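Local coordinates for cytoadherence-linked asexual protein (Toxoplasma gondii, PDB 4Z80) that serves, as a segment of the rhoptry neck protein TgRON2L1, as the ligand of the apical membrane antigen AMA4 in the moving junction of parasite invasion, at the interface of chains B and A. Sequence-based numbering; all coordinates share one arbitrary frame. Chains: chain A, Cytoadherence-linked asexual protein; chain B, EGF family domain-containing protein.

The interface of chains B and A. Residues chain B 163-164; chain A 14, 18, 24, 32, 34-35.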
ATOM      1  N   TYR B 163     -17.443  14.807  -6.551  1.00 16.81           N
ATOM      2  CA  TYR B 163     -17.743  15.761  -7.619  1.00 15.67           C
ATOM      3  C   TYR B 163     -19.135  16.380  -7.454  1.00 19.07           C
ATOM      4  O   TYR B 163     -19.333  17.551  -7.785  1.00 19.82           O
ATOM      5  CB  TYR B 163     -17.632  15.113  -9.003  1.00 16.05           C
ATOM      6  CG  TYR B 163     -18.091  16.057 -10.099  1.00 16.75           C
ATOM      7  CD1 TYR B 163     -17.262  17.073 -10.559  1.00 16.56           C
ATOM      8  CD2 TYR B 163     -19.367  15.959 -10.638  1.00 19.07           C
ATOM      9  CE1 TYR B 163     -17.683  17.955 -11.539  1.00 18.37           C
ATOM     10  CE2 TYR B 163     -19.796  16.832 -11.621  1.00 17.43           C
ATOM     11  CZ  TYR B 163     -18.953  17.826 -12.066  1.00 18.75           C
ATOM     12  OH  TYR B 163     -19.399  18.696 -13.039  1.00 19.14           O
ATOM     13  N   ASN B 164     -20.100  15.598  -6.978  1.00 17.65           N
ATOM     14  CA  ASN B 164     -21.425  16.141  -6.681  1.00 18.93           C
ATOM     15  C   ASN B 164     -21.925  15.621  -5.339  1.00 22.74           C
ATOM     16  O   ASN B 164     -21.314  14.737  -4.745  1.00 18.53           O
ATOM     17  CB  ASN B 164     -22.416  15.816  -7.810  1.00 22.14           C
ATOM     18  CG  ASN B 164     -22.718  14.332  -7.937  1.00 19.38           C
ATOM     19  OD1 ASN B 164     -22.924  13.635  -6.947  1.00 18.96           O
ATOM     20  ND2 ASN B 164     -22.775  13.848  -9.173  1.00 18.96           N
TER
ATOM     21  N   ALA A  14     -21.662  10.461 -12.604  1.00 15.39           N
ATOM     22  CA  ALA A  14     -21.484  11.917 -12.507  1.00 17.83           C
ATOM     23  C   ALA A  14     -21.339  12.641 -13.861  1.00 18.88           C
ATOM     24  O   ALA A  14     -22.013  13.641 -14.085  1.00 19.24           O
ATOM     25  CB  ALA A  14     -20.287  12.243 -11.614  1.00 17.35           C
ATOM     26  N   SER A  18     -23.561  15.968 -15.183  1.00 17.63           N
ATOM     27  CA  SER A  18     -22.867  17.240 -15.140  1.00 18.24           C
ATOM     28  C   SER A  18     -23.359  18.200 -16.208  1.00 18.90           C
ATOM     29  O   SER A  18     -23.732  17.786 -17.304  1.00 19.45           O
ATOM     30  CB  SER A  18     -21.363  17.023 -15.312  1.00 19.12           C
ATOM     31  OG  SER A  18     -20.659  18.253 -15.338  1.00 18.96           O
ATOM     32  N   GLY A  24     -16.178  17.975 -16.115  1.00 19.51           N
ATOM     33  CA  GLY A  24     -16.719  19.036 -15.277  1.00 22.69           C
ATOM     34  C   GLY A  24     -16.227  20.432 -15.636  1.00 22.06           C
ATOM     35  O   GLY A  24     -16.497  21.390 -14.913  1.00 24.26           O
ATOM     36  N   GLY A  32     -19.480  23.325 -14.176  1.00 35.48           N
ATOM     37  CA  GLY A  32     -20.605  22.896 -13.407  1.00 39.03           C
ATOM     38  C   GLY A  32     -21.704  23.850 -13.074  1.00 42.16           C
ATOM     39  O   GLY A  32     -21.534  24.918 -12.621  1.00 47.25           O
ATOM     40  N   PRO A  34     -23.021  21.001 -11.199  1.00 25.02           N
ATOM     41  CA  PRO A  34     -22.625  19.591 -11.134  1.00 22.60           C
ATOM     42  C   PRO A  34     -23.735  18.599 -11.389  1.00 22.74           C
ATOM     43  O   PRO A  34     -23.470  17.565 -11.917  1.00 21.82           O
ATOM     44  CB  PRO A  34     -22.039  19.434  -9.750  1.00 29.96           C
ATOM     45  CG  PRO A  34     -22.616  20.502  -8.943  1.00 34.58           C
ATOM     46  CD  PRO A  34     -22.674  21.633  -9.835  1.00 24.49           C
ATOM     47  N   ILE A  35     -24.968  18.923 -11.022  1.00 21.00           N
ATOM     48  CA  ILE A  35     -26.098  18.060 -11.347  1.00 19.85           C
ATOM     49  C   ILE A  35     -27.129  18.860 -12.130  1.00 23.75           C
ATOM     50  O   ILE A  35     -27.972  19.551 -11.555  1.00 25.22           O
ATOM     51  CB  ILE A  35     -26.729  17.446 -10.084  1.00 21.27           C
ATOM     52  CG1 ILE A  35     -25.671  16.630  -9.327  1.00 25.46           C
ATOM     53  CG2 ILE A  35     -27.918  16.563 -10.457  1.00 23.52           C
ATOM     54  CD1 ILE A  35     -26.161  16.009  -8.021  1.00 28.19           C
TER
HETATM   55  O   HOH W   1     -22.648  15.022 -11.773  1.00 18.66           O
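B:Tyr163 reaches with its phenol into the fold of the RON2L1 peptide and meets the side chain of A:Ser18 at its far end. The phenolic OH and the serine hydroxyl OG are hydrogen bonded at 2.7 Å; which of them donates is not settled by the model. With CG opposite the backbone N (chi1 174°), the phenol extends away from the AMA4 backbone and its OH reaches A:Ser18. Around the ring, different peptide segments touch different atoms. CD2 meets the methyl CB of A:Ala14, on helix 10-17, at 4.0 Å, while CE2 lies 3.9 Å from CB of A:Pro34. On the other side of the phenol, CE1 packs against CA of A:Gly24, where the peptide presents backbone and no side chain.

Next in sequence, B:Asn164 turns its amide to water 1, which sits between A:Ala14 and A:Pro34. Its ND2 is hydrogen bonded to that water at 2.9 Å, with an angle of 157° at the hydrogen. The same water is 2.8 Å from the carbonyl O of A:Ala14 and 2.7 Å from that of A:Pro34, and it sits in the plane of the tyrosine ring, at its edge. Through this water the AMA4 amide is linked to both the helix and the later arm of the peptide. The aliphatic side of the asparagine is used too: CB lies 3.7 Å from CG1 of A:Ile35, whose side chain crosses it at about a right angle, with CD1 also against the amide carbon.

This patch of the AMA4–RON2L1 interface holds both arms of the folded peptide to one short receptor loop, just before helix 165-172, and probably helps secure the adhesive pair during invasion.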